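Local structure of uncharacterized protein (Arthrobacter sp., 3BL4) at residues 14-17 with 21-24; 71-76 with 101-106; 82-87 with 97-102; 90-95 with 108-113. The protein is of unknown function but belongs to a family grouped with the STAS domains and forms a two-chain assembly whose beta-sheet continues across the interface. All coordinates share one frame; numbering follows the deposited sequence. Where two conformers were deposited one is given.

Contact 1. Residues 14-17 with 21-24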
loop_
_atom_site.group_PDB
_atom_site.type_symbol
_atom_site.label_atom_id
_atom_site.label_comp_id
_atom_site.label_asym_id
_atom_site.label_seq_id
_atom_site.Cartn_x
_atom_site.Cartn_y
_atom_site.Cartn_z
ATOM N N LEU A 14 -10.668 5.551 17.155
ATOM C CA LEU A 14 -10.108 6.812 16.674
ATOM C C LEU A 14 -10.347 7.924 17.691
ATOM O O LEU A 14 -11.458 8.067 18.191
ATOM C CB LEU A 14 -10.707 7.173 15.302
ATOM C CG LEU A 14 -10.316 8.503 14.633
ATOM C CD1 LEU A 14 -8.818 8.608 14.309
ATOM C CD2 LEU A 14 -11.137 8.692 13.381
ATOM N N THR A 15 -9.287 8.682 17.996
ATOM C CA THR A 15 -9.348 9.838 18.876
ATOM C C THR A 15 -8.417 10.949 18.361
ATOM O O THR A 15 -7.378 10.665 17.782
ATOM C CB THR A 15 -8.938 9.472 20.317
ATOM O OG1 THR A 15 -7.559 9.115 20.343
ATOM C CG2 THR A 15 -9.763 8.304 20.871
ATOM N N LEU A 16 -8.837 12.207 18.519
ATOM C CA LEU A 16 -7.953 13.368 18.357
ATOM C C LEU A 16 -7.639 13.855 19.758
ATOM O O LEU A 16 -8.548 14.259 20.498
ATOM C CB LEU A 16 -8.605 14.489 17.534
ATOM C CG LEU A 16 -7.818 15.801 17.371
ATOM C CD1 LEU A 16 -6.527 15.601 16.585
ATOM C CD2 LEU A 16 -8.672 16.908 16.738
ATOM N N GLY A 17 -6.363 13.801 20.120
ATOM C CA GLY A 17 -5.919 14.185 21.455
ATOM C C GLY A 17 -5.858 15.684 21.662
ATOM O O GLY A 17 -5.871 16.469 20.701
ATOM N N ILE A 21 -2.558 15.319 18.349
ATOM C CA ILE A 21 -2.160 14.135 17.595
ATOM C C ILE A 21 -3.363 13.207 17.439
ATOM O O ILE A 21 -4.051 12.946 18.410
ATOM C CB ILE A 21 -0.965 13.459 18.298
ATOM C CG1 ILE A 21 0.280 14.320 18.068
ATOM C CG2 ILE A 21 -0.750 12.078 17.782
ATOM C CD1 ILE A 21 1.415 14.029 18.998
ATOM N N LEU A 22 -3.634 12.762 16.213
ATOM C CA LEU A 22 -4.635 11.714 15.965
ATOM C C LEU A 22 -4.072 10.348 16.314
ATOM O O LEU A 22 -2.919 10.068 16.016
ATOM C CB LEU A 22 -5.062 11.677 14.493
ATOM C CG LEU A 22 -5.849 12.840 13.887
ATOM C CD1 LEU A 22 -5.606 12.920 12.379
ATOM C CD2 LEU A 22 -7.322 12.716 14.185
ATOM N N ARG A 23 -4.893 9.502 16.940
ATOM C CA ARG A 23 -4.518 8.117 17.207
ATOM C C ARG A 23 -5.572 7.186 16.644
ATOM O O ARG A 23 -6.731 7.222 17.067
ATOM C CB ARG A 23 -4.329 7.890 18.709
ATOM C CG ARG A 23 -3.159 8.692 19.208
ATOM C CD ARG A 23 -2.900 8.600 20.688
ATOM N NE ARG A 23 -1.991 9.689 21.060
ATOM C CZ ARG A 23 -1.147 9.668 22.083
ATOM N NH1 ARG A 23 -1.056 8.605 22.869
ATOM N NH2 ARG A 23 -0.369 10.724 22.312
ATOM N N LEU A 24 -5.158 6.374 15.674
ATOM C CA LEU A 24 -6.016 5.364 15.053
ATOM C C LEU A 24 -5.582 3.948 15.445
ATOM O O LEU A 24 -4.433 3.560 15.258
ATOM C CB LEU A 24 -5.985 5.514 13.527
ATOM C CG LEU A 24 -6.777 4.502 12.684
ATOM C CD1 LEU A 24 -8.286 4.548 12.957
ATOM C CD2 LEU A 24 -6.459 4.703 11.203
#
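Thr15 and Arg23 face each other as an antiparallel hydrogen-bonded pair and exchange two backbone bonds. Arg23 N reaches Thr15 O at 2.9 Å, and Thr15 N returns to Arg23 O at 3.1 Å. A third bond, Gly17 N to Ile21 O at 3.0 Å, closes the strands toward the turn. Arg23 O also takes a CA-H...O contact from Leu14 CA at 3.4 Å.

The apolar contacts lie on the face carrying Leu14, Leu16, Leu22 and Leu24. Leu16 holds CG anti to its backbone N (chi1 176°), which carries CD1 over to the neighbouring strand, against Leu22 CD2 at 3.8 Å. Leu14 CD1 rests on Leu24 CB at 4.3 Å. Helix 34-48 covers part of this face, through Leu47 on Leu14 and Cys48 on Leu22.

The other face is polar and less buried. Thr15 OG1 touches Arg23 CB at 3.8 Å, while the extended arginine leads away to a salt bridge with Asp19 in the turn. Leu118 of the second subunit packs on Arg23. Regular pairing closed by a short turn makes this a beta hairpin, whose strand 22-25 continues the sheet to strand 53-58.

Contact 2. Residues 71-76 with 101-106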
loop_
_atom_site.group_PDB
_atom_site.type_symbol
_atom_site.label_atom_id
_atom_site.label_comp_id
_atom_site.label_asym_id
_atom_site.label_seq_id
_atom_site.Cartn_x
_atom_site.Cartn_y
_atom_site.Cartn_z
ATOM N N ALA A 71 -0.642 -14.311 8.364
ATOM C CA ALA A 71 -1.655 -15.189 7.800
ATOM C C ALA A 71 -2.104 -14.722 6.424
ATOM O O ALA A 71 -2.198 -15.543 5.518
ATOM C CB ALA A 71 -2.872 -15.302 8.751
ATOM N N VAL A 72 -2.379 -13.429 6.256
ATOM C CA VAL A 72 -2.842 -12.924 4.953
ATOM C C VAL A 72 -1.719 -12.544 3.971
ATOM O O VAL A 72 -1.929 -12.621 2.756
ATOM C CB VAL A 72 -3.842 -11.724 5.069
ATOM C CG1 VAL A 72 -4.974 -12.028 6.064
ATOM C CG2 VAL A 72 -3.124 -10.438 5.431
ATOM N N PHE A 73 -0.549 -12.142 4.473
ATOM C CA PHE A 73 0.526 -11.609 3.607
ATOM C C PHE A 73 1.754 -12.515 3.427
ATOM O O PHE A 73 2.718 -12.114 2.777
ATOM C CB PHE A 73 1.016 -10.246 4.117
ATOM C CG PHE A 73 0.002 -9.134 4.006
ATOM C CD1 PHE A 73 -0.371 -8.636 2.776
ATOM C CD2 PHE A 73 -0.533 -8.549 5.141
ATOM C CE1 PHE A 73 -1.289 -7.595 2.676
ATOM C CE2 PHE A 73 -1.442 -7.507 5.046
ATOM C CZ PHE A 73 -1.815 -7.029 3.810
ATOM N N GLY A 74 1.733 -13.727 3.969
ATOM C CA GLY A 74 2.869 -14.661 3.795
ATOM C C GLY A 74 2.856 -15.470 2.502
ATOM O O GLY A 74 3.677 -16.360 2.315
ATOM N N ARG A 75 1.955 -15.120 1.588
ATOM C CA ARG A 75 1.705 -15.897 0.369
ATOM C C ARG A 75 2.905 -15.880 -0.593
ATOM O O ARG A 75 3.637 -14.891 -0.677
ATOM C CB ARG A 75 0.448 -15.380 -0.350
ATOM C CG ARG A 75 -0.662 -14.840 0.588
ATOM C CD ARG A 75 -2.042 -15.339 0.208
ATOM N NE ARG A 75 -2.544 -14.770 -1.044
ATOM C CZ ARG A 75 -3.464 -15.340 -1.823
ATOM N NH1 ARG A 75 -3.997 -16.523 -1.511
ATOM N NH2 ARG A 75 -3.847 -14.731 -2.942
ATOM N N PRO A 76 3.100 -16.981 -1.341
ATOM C CA PRO A 76 4.284 -17.083 -2.200
ATOM C C PRO A 76 4.216 -16.114 -3.371
ATOM O O PRO A 76 3.134 -15.814 -3.867
ATOM C CB PRO A 76 4.229 -18.528 -2.707
ATOM C CG PRO A 76 2.770 -18.884 -2.662
ATOM C CD PRO A 76 2.219 -18.161 -1.463
ATOM N N ILE A 101 -0.989 -4.362 -1.729
ATOM C CA ILE A 101 -1.867 -5.542 -1.734
ATOM C C ILE A 101 -1.067 -6.842 -1.689
ATOM O O ILE A 101 -1.369 -7.730 -0.916
ATOM C CB ILE A 101 -2.781 -5.598 -2.985
ATOM C CG1 ILE A 101 -3.670 -4.350 -3.090
ATOM C CG2 ILE A 101 -3.637 -6.839 -2.944
ATOM C CD1 ILE A 101 -4.326 -3.966 -1.827
ATOM N N ASN A 102 -0.027 -6.928 -2.503
ATOM C CA ASN A 102 0.657 -8.192 -2.742
ATOM C C ASN A 102 1.887 -8.505 -1.885
ATOM O O ASN A 102 2.338 -9.646 -1.841
ATOM C CB ASN A 102 0.949 -8.305 -4.241
ATOM C CG ASN A 102 -0.313 -8.618 -5.036
ATOM O OD1 ASN A 102 -0.968 -9.634 -4.784
ATOM N ND2 ASN A 102 -0.682 -7.737 -5.959
ATOM N N ALA A 103 2.423 -7.514 -1.201
ATOM C CA ALA A 103 3.412 -7.741 -0.158
ATOM C C ALA A 103 4.507 -8.727 -0.567
ATOM O O ALA A 103 4.648 -9.787 0.027
ATOM C CB ALA A 103 2.707 -8.214 1.126
ATOM N N VAL A 104 5.287 -8.360 -1.572
ATOM C CA VAL A 104 6.341 -9.223 -2.114
ATOM C C VAL A 104 7.638 -8.993 -1.333
ATOM O O VAL A 104 7.842 -7.908 -0.806
ATOM C CB VAL A 104 6.588 -8.933 -3.618
ATOM C CG1 VAL A 104 5.300 -9.133 -4.420
ATOM C CG2 VAL A 104 7.119 -7.510 -3.819
ATOM N N PRO A 105 8.505 -10.012 -1.240
ATOM C CA PRO A 105 9.800 -9.876 -0.565
ATOM C C PRO A 105 10.946 -9.425 -1.475
ATOM O O PRO A 105 12.031 -9.096 -1.002
ATOM C CB PRO A 105 10.057 -11.296 -0.079
ATOM C CG PRO A 105 9.465 -12.137 -1.129
ATOM C CD PRO A 105 8.301 -11.392 -1.717
ATOM N N CYS A 106 10.712 -9.420 -2.773
ATOM C CA CYS A 106 11.763 -9.181 -3.735
ATOM C C CYS A 106 11.938 -7.708 -3.957
ATOM O O CYS A 106 11.090 -6.910 -3.549
ATOM C CB CYS A 106 11.423 -9.846 -5.061
ATOM S SG CYS A 106 9.840 -9.358 -5.746
HETATM O O HOH W 1 -1.940 -11.106 -0.251
HETATM O O HOH W 2 1.426 -12.018 -0.020
#
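Phe73 packs its ring against Ala103, and this is where the contact is tight. CD1 of the phenylalanine lies 3.5 Å from Ala103 CB, which meets the ring obliquely, while Phe73 CB is 4.0 Å from the same methyl. Farther round the ring, the CE1 edge points in plane at Ile101 O, 3.6 Å away. With CG anti to the carbonyl carbon (chi1 -67°), the ring leaves helix 64-73 and reaches the end of helix 92-102. Val72 CG2 covers one ring face near its rim.

Ala103 is the first residue to depart from the helix, and its positive phi of 46° gives the left-handed backbone conformation common just past helix C-termini; here its methyl points toward Phe73. The second subunit adds to this side: Phe97 of that chain meets Phe73 edge-to-face, and its Val93 packs on both Phe73 and Ala103. With an alanine in place of Phe73 the ring is gone, and a gap would probably open beside Ala103 CB, with Phe97 of the second subunit left without its edge-to-face partner.

Elsewhere water bridges the two backbones, mostly weakly. One molecule sits 3.1 Å from Asn102 O and, in a weak bond, 3.1 Å from Phe73 O; another makes weak, long approaches to Val72 O and Ile101 O. The exposed Arg75 makes no contact with 101-106 and forms a salt bridge with Glu38 of the second subunit.

Contact 3. Residues 82-87 with 97-102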
loop_
_atom_site.group_PDB
_atom_site.type_symbol
_atom_site.label_atom_id
_atom_site.label_comp_id
_atom_site.label_asym_id
_atom_site.label_seq_id
_atom_site.Cartn_x
_atom_site.Cartn_y
_atom_site.Cartn_z
ATOM N N ILE A 82 10.599 -6.911 -9.229
ATOM C CA ILE A 82 9.447 -6.319 -9.941
ATOM C C ILE A 82 9.707 -4.876 -10.347
ATOM O O ILE A 82 10.010 -4.069 -9.511
ATOM C CB ILE A 82 8.156 -6.369 -9.112
ATOM C CG1 ILE A 82 7.868 -7.798 -8.623
ATOM C CG2 ILE A 82 6.993 -5.827 -9.927
ATOM C CD1 ILE A 82 6.531 -7.953 -7.909
ATOM N N ALA A 83 9.626 -4.578 -11.644
ATOM C CA ALA A 83 9.721 -3.212 -12.136
ATOM C C ALA A 83 8.309 -2.805 -12.462
ATOM O O ALA A 83 7.638 -3.491 -13.224
ATOM C CB ALA A 83 10.592 -3.126 -13.387
ATOM N N LEU A 84 7.842 -1.705 -11.890
ATOM C CA LEU A 84 6.514 -1.239 -12.183
ATOM C C LEU A 84 6.660 -0.013 -13.058
ATOM O O LEU A 84 7.277 0.963 -12.655
ATOM C CB LEU A 84 5.740 -0.955 -10.894
ATOM C CG LEU A 84 5.667 -2.197 -9.992
ATOM C CD1 LEU A 84 6.796 -2.189 -8.974
ATOM C CD2 LEU A 84 4.333 -2.356 -9.302
ATOM N N LEU A 85 6.108 -0.086 -14.267
ATOM C CA LEU A 85 6.332 0.930 -15.280
ATOM C C LEU A 85 5.106 1.794 -15.450
ATOM O O LEU A 85 4.044 1.294 -15.821
ATOM C CB LEU A 85 6.662 0.248 -16.595
ATOM C CG LEU A 85 6.779 1.086 -17.879
ATOM C CD1 LEU A 85 7.964 2.030 -17.755
ATOM C CD2 LEU A 85 6.895 0.160 -19.092
ATOM N N GLY A 86 5.254 3.094 -15.195
ATOM C CA GLY A 86 4.175 4.065 -15.463
ATOM C C GLY A 86 4.457 5.043 -16.589
ATOM O O GLY A 86 5.457 4.932 -17.268
ATOM N N SER A 87 3.555 6.001 -16.768
ATOM C CA SER A 87 3.680 7.067 -17.779
ATOM C C SER A 87 4.220 8.376 -17.206
ATOM O O SER A 87 4.977 9.090 -17.866
ATOM C CB SER A 87 2.320 7.365 -18.416
ATOM O OG SER A 87 2.032 6.412 -19.413
ATOM N N PHE A 97 -0.173 0.831 -4.581
ATOM C CA PHE A 97 -1.373 0.029 -4.396
ATOM C C PHE A 97 -1.064 -1.454 -4.618
ATOM O O PHE A 97 -1.241 -2.275 -3.716
ATOM C CB PHE A 97 -2.462 0.489 -5.364
ATOM C CG PHE A 97 -3.786 -0.138 -5.114
ATOM C CD1 PHE A 97 -4.625 0.364 -4.136
ATOM C CD2 PHE A 97 -4.205 -1.220 -5.863
ATOM C CE1 PHE A 97 -5.863 -0.229 -3.900
ATOM C CE2 PHE A 97 -5.431 -1.819 -5.628
ATOM C CZ PHE A 97 -6.255 -1.324 -4.647
ATOM N N PHE A 98 -0.561 -1.782 -5.806
ATOM C CA PHE A 98 -0.264 -3.161 -6.196
ATOM C C PHE A 98 0.642 -3.865 -5.160
ATOM O O PHE A 98 0.360 -4.974 -4.722
ATOM C CB PHE A 98 0.408 -3.144 -7.586
ATOM C CG PHE A 98 0.661 -4.519 -8.177
ATOM C CD1 PHE A 98 -0.311 -5.144 -8.939
ATOM C CD2 PHE A 98 1.887 -5.161 -7.992
ATOM C CE1 PHE A 98 -0.085 -6.398 -9.468
ATOM C CE2 PHE A 98 2.116 -6.404 -8.510
ATOM C CZ PHE A 98 1.133 -7.031 -9.259
ATOM N N LEU A 99 1.716 -3.187 -4.780
ATOM C CA LEU A 99 2.710 -3.720 -3.872
ATOM C C LEU A 99 2.211 -3.764 -2.444
ATOM O O LEU A 99 2.667 -4.594 -1.649
ATOM C CB LEU A 99 3.989 -2.878 -3.936
ATOM C CG LEU A 99 4.793 -2.892 -5.253
ATOM C CD1 LEU A 99 6.039 -2.000 -5.120
ATOM C CD2 LEU A 99 5.211 -4.301 -5.636
ATOM N N GLY A 100 1.323 -2.832 -2.109
ATOM C CA GLY A 100 0.650 -2.828 -0.830
ATOM C C GLY A 100 -0.231 -4.052 -0.678
ATOM O O GLY A 100 -0.218 -4.705 0.366
ATOM N N ILE A 101 -0.989 -4.362 -1.729
ATOM C CA ILE A 101 -1.867 -5.542 -1.734
ATOM C C ILE A 101 -1.067 -6.842 -1.689
ATOM O O ILE A 101 -1.369 -7.730 -0.916
ATOM C CB ILE A 101 -2.781 -5.598 -2.985
ATOM C CG1 ILE A 101 -3.670 -4.350 -3.090
ATOM C CG2 ILE A 101 -3.637 -6.839 -2.944
ATOM C CD1 ILE A 101 -4.326 -3.966 -1.827
ATOM N N ASN A 102 -0.027 -6.928 -2.503
ATOM C CA ASN A 102 0.657 -8.192 -2.742
ATOM C C ASN A 102 1.887 -8.505 -1.885
ATOM O O ASN A 102 2.338 -9.646 -1.841
ATOM C CB ASN A 102 0.949 -8.305 -4.241
ATOM C CG ASN A 102 -0.313 -8.618 -5.036
ATOM O OD1 ASN A 102 -0.968 -9.634 -4.784
ATOM N ND2 ASN A 102 -0.682 -7.737 -5.959
#
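Leu84 reaches from strand 82-85 to Phe98 and Leu99 of the helix with both of its methyls. Its CD2 lies 3.9 Å from Phe98 CD2, approaching the ring obliquely, and its CD1 meets Leu99 CD1 at 3.9 Å. The leucine crosses both partners at a slant, with CD2 also 4.1 Å from Leu99 CG, so the fork of Leu84 lies against the CG-CD1 branch of Leu99. Ile82, two residues back and pointing the same way, adds a looser touch: its CD1 is 4.5 Å from Leu99 CD2.

Phe98 is placed by its first torsion, CG anti to the backbone N at -175°, which sends the ring off the helix toward the strand. One face is covered over its centre by Asn102 ND2, 3.7 Å above the plane. That amide bonds weakly to Phe98 O and more firmly to Ala37 O of the second subunit, whose Trp26 also meets the Phe98 ring.

The axes of the short helix and strand segments approach to 11.1 Å at an angle of 145°: the helix packs on the sheet, running roughly antiparallel to the strand, as in a beta-alpha-beta unit, here completed by strand 108-111. On its other edge strand 79-85 pairs in parallel with a strand of the second subunit, so the sheet this helix packs on runs on into that chain.

No hydrogen bond crosses between the two segments. The contact itself is purely apolar, a fit of largely buried methyls and a ring without directional bonds; hydrogen bonds lie around it, in the sheet and at the Asn102 amide.

Contact 4. Residues 90-95 with 108-113. With SO4 (sulfate ion), chain C.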
loop_
_atom_site.group_PDB
_atom_site.type_symbol
_atom_site.label_atom_id
_atom_site.label_comp_id
_atom_site.label_asym_id
_atom_site.label_seq_id
_atom_site.Cartn_x
_atom_site.Cartn_y
_atom_site.Cartn_z
ATOM N N VAL A 90 3.077 10.435 -11.124
ATOM C CA VAL A 90 1.865 10.199 -10.328
ATOM C C VAL A 90 1.419 8.730 -10.343
ATOM O O VAL A 90 0.689 8.291 -9.454
ATOM C CB VAL A 90 0.672 11.085 -10.805
ATOM C CG1 VAL A 90 0.120 10.617 -12.148
ATOM C CG2 VAL A 90 -0.438 11.082 -9.775
ATOM N N ASP A 91 1.837 7.977 -11.367
ATOM C CA ASP A 91 1.431 6.577 -11.524
ATOM C C ASP A 91 2.055 5.698 -10.453
ATOM O O ASP A 91 1.653 4.550 -10.296
ATOM C CB ASP A 91 1.812 6.038 -12.909
ATOM C CG ASP A 91 0.942 6.583 -14.013
ATOM O OD1 ASP A 91 -0.171 7.068 -13.730
ATOM O OD2 ASP A 91 1.370 6.502 -15.181
ATOM N N ARG A 92 3.036 6.231 -9.728
ATOM C CA ARG A 92 3.589 5.557 -8.556
ATOM C C ARG A 92 2.522 5.153 -7.505
ATOM O O ARG A 92 2.696 4.157 -6.790
ATOM C CB ARG A 92 4.666 6.435 -7.918
ATOM C CG ARG A 92 5.490 5.732 -6.847
ATOM C CD ARG A 92 6.380 6.717 -6.102
ATOM N NE ARG A 92 7.571 7.030 -6.870
ATOM C CZ ARG A 92 8.657 6.262 -6.904
ATOM N NH1 ARG A 92 8.727 5.140 -6.198
ATOM N NH2 ARG A 92 9.680 6.631 -7.646
ATOM N N VAL A 93 1.434 5.916 -7.409
ATOM C CA VAL A 93 0.342 5.596 -6.496
ATOM C C VAL A 93 -0.268 4.230 -6.831
ATOM O O VAL A 93 -0.727 3.497 -5.947
ATOM C CB VAL A 93 -0.763 6.696 -6.543
ATOM C CG1 VAL A 93 -1.908 6.357 -5.615
ATOM C CG2 VAL A 93 -0.179 8.052 -6.175
ATOM N N LEU A 94 -0.281 3.890 -8.113
ATOM C CA LEU A 94 -0.769 2.574 -8.558
ATOM C C LEU A 94 0.225 1.468 -8.208
ATOM O O LEU A 94 -0.172 0.346 -7.839
ATOM C CB LEU A 94 -1.013 2.573 -10.060
ATOM C CG LEU A 94 -2.108 3.481 -10.573
ATOM C CD1 LEU A 94 -2.150 3.373 -12.089
ATOM C CD2 LEU A 94 -3.448 3.114 -9.954
ATOM N N ALA A 95 1.509 1.787 -8.328
ATOM C CA ALA A 95 2.577 0.874 -7.948
ATOM C C ALA A 95 2.466 0.539 -6.476
ATOM O O ALA A 95 2.470 -0.629 -6.095
ATOM C CB ALA A 95 3.952 1.478 -8.264
ATOM N N THR A 108 11.735 -4.224 -5.696
ATOM C CA THR A 108 10.728 -3.570 -6.504
ATOM C C THR A 108 11.200 -2.152 -6.765
ATOM O O THR A 108 11.917 -1.584 -5.953
ATOM C CB THR A 108 9.382 -3.533 -5.781
ATOM O OG1 THR A 108 9.505 -2.735 -4.609
ATOM C CG2 THR A 108 8.935 -4.921 -5.401
ATOM N N LYS A 109 10.827 -1.601 -7.913
ATOM C CA LYS A 109 11.237 -0.256 -8.279
ATOM C C LYS A 109 10.244 0.300 -9.297
ATOM O O LYS A 109 9.681 -0.444 -10.105
ATOM C CB LYS A 109 12.653 -0.282 -8.863
ATOM C CG LYS A 109 13.262 1.079 -9.128
ATOM C CD LYS A 109 14.760 0.977 -9.518
ATOM C CE LYS A 109 15.664 0.845 -8.293
ATOM N NZ LYS A 109 15.515 1.967 -7.345
ATOM N N PHE A 110 10.052 1.614 -9.253
ATOM C CA PHE A 110 9.133 2.303 -10.144
ATOM C C PHE A 110 9.929 2.979 -11.271
ATOM O O PHE A 110 11.006 3.531 -11.028
ATOM C CB PHE A 110 8.317 3.338 -9.349
ATOM C CG PHE A 110 7.499 4.246 -10.201
ATOM C CD1 PHE A 110 6.312 3.804 -10.769
ATOM C CD2 PHE A 110 7.919 5.542 -10.458
ATOM C CE1 PHE A 110 5.548 4.636 -11.570
ATOM C CE2 PHE A 110 7.159 6.383 -11.274
ATOM C CZ PHE A 110 5.964 5.932 -11.816
ATOM N N PHE A 111 9.397 2.907 -12.497
ATOM C CA PHE A 111 9.994 3.559 -13.665
ATOM C C PHE A 111 8.942 4.270 -14.493
ATOM O O PHE A 111 7.746 3.918 -14.459
ATOM C CB PHE A 111 10.665 2.522 -14.577
ATOM C CG PHE A 111 11.714 1.689 -13.898
ATOM C CD1 PHE A 111 11.360 0.583 -13.135
ATOM C CD2 PHE A 111 13.058 1.991 -14.051
ATOM C CE1 PHE A 111 12.315 -0.182 -12.515
ATOM C CE2 PHE A 111 14.033 1.219 -13.454
ATOM C CZ PHE A 111 13.666 0.137 -12.688
ATOM N N THR A 112 9.392 5.269 -15.247
ATOM C CA THR A 112 8.642 5.777 -16.415
ATOM C C THR A 112 9.361 5.487 -17.744
ATOM O O THR A 112 8.829 5.788 -18.827
ATOM C CB THR A 112 8.377 7.296 -16.315
ATOM O OG1 THR A 112 9.587 7.955 -15.919
ATOM C CG2 THR A 112 7.228 7.606 -15.301
ATOM N N SER A 113 10.564 4.907 -17.660
ATOM C CA SER A 113 11.340 4.482 -18.831
ATOM C C SER A 113 11.345 2.965 -18.916
ATOM O O SER A 113 11.878 2.300 -18.037
ATOM C CB SER A 113 12.787 4.978 -18.711
ATOM O OG SER A 113 13.697 4.247 -19.538
HETATM S S SO4 C . 11.621 3.053 -5.979
HETATM O O1 SO4 C . 12.907 2.383 -5.789
HETATM O O2 SO4 C . 11.475 3.497 -7.367
HETATM O O3 SO4 C . 10.533 2.149 -5.628
HETATM O O4 SO4 C . 11.546 4.210 -5.097
#
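Arg92 lies over the face of the Phe110 ring and at the same time turns its guanidinium to a sulfate ion. Its CB sits 4.0 Å above the ring centroid, almost exactly on the normal, in a CH-pi contact. The two segments are the helix and second strand of a beta-alpha-beta unit, 79-85, 92-102 and 108-111, with Phe110 pointing from the strand toward the helix.

The arginine chain bends at its third torsion (chi3 -80°), which brings the head back alongside the ring: NH2 comes within 3.5 Å of Phe110 CD2, which lies over one guanidinium face near the rim. The planes are 53° apart, so the groups are not stacked flat. Farther along the helix, Ala95 CB touches Phe110 CD1 at 4.2 Å. Next to it on the rim, CE1 meets the backbone C of Asp91, whose carboxylate accepts from Ser87 N and bonds Ser66 of the second subunit. Met59 of that subunit also packs on Phe110. A serine in place of Phe110 would probably open a gap beside the helix and leave the Arg92 chain without the surface it lies on, free to swing.

The sulfate, probably from the crystallisation liquor, gathers positive charge from both segments. Lys109 NZ reaches O1 at 3.1 Å, and Arg92 NH1 makes two weak bonds, to O4 at 3.2 Å and to O2. The backbone adds a nearly straight bond: Phe110 N donates to sulfate O2 at 3.0 Å, with 171° at the hydrogen.

How the contacts relate
Contact 3 is the buried one, made by methyls and a ring; contacts 1, 2 and 4 are only partly buried and mix apolar touches with backbone bonds, water or an anion. Contacts 2, 3 and 4 all use helix 92-102, from its last turn to its beginning. Contacts 3 and 4 lie 6 Å apart between centres and are tied through the sheet, where Leu84 N probably bonds Lys109 O at 2.9 Å. Contact 2 meets contact 3 through Val104 and Cys106 on Ile82. Contact 1 stands apart, about 31 Å from contact 3 between centres, across the chain's middle. All four touch the second subunit, consistent with an extensive interface.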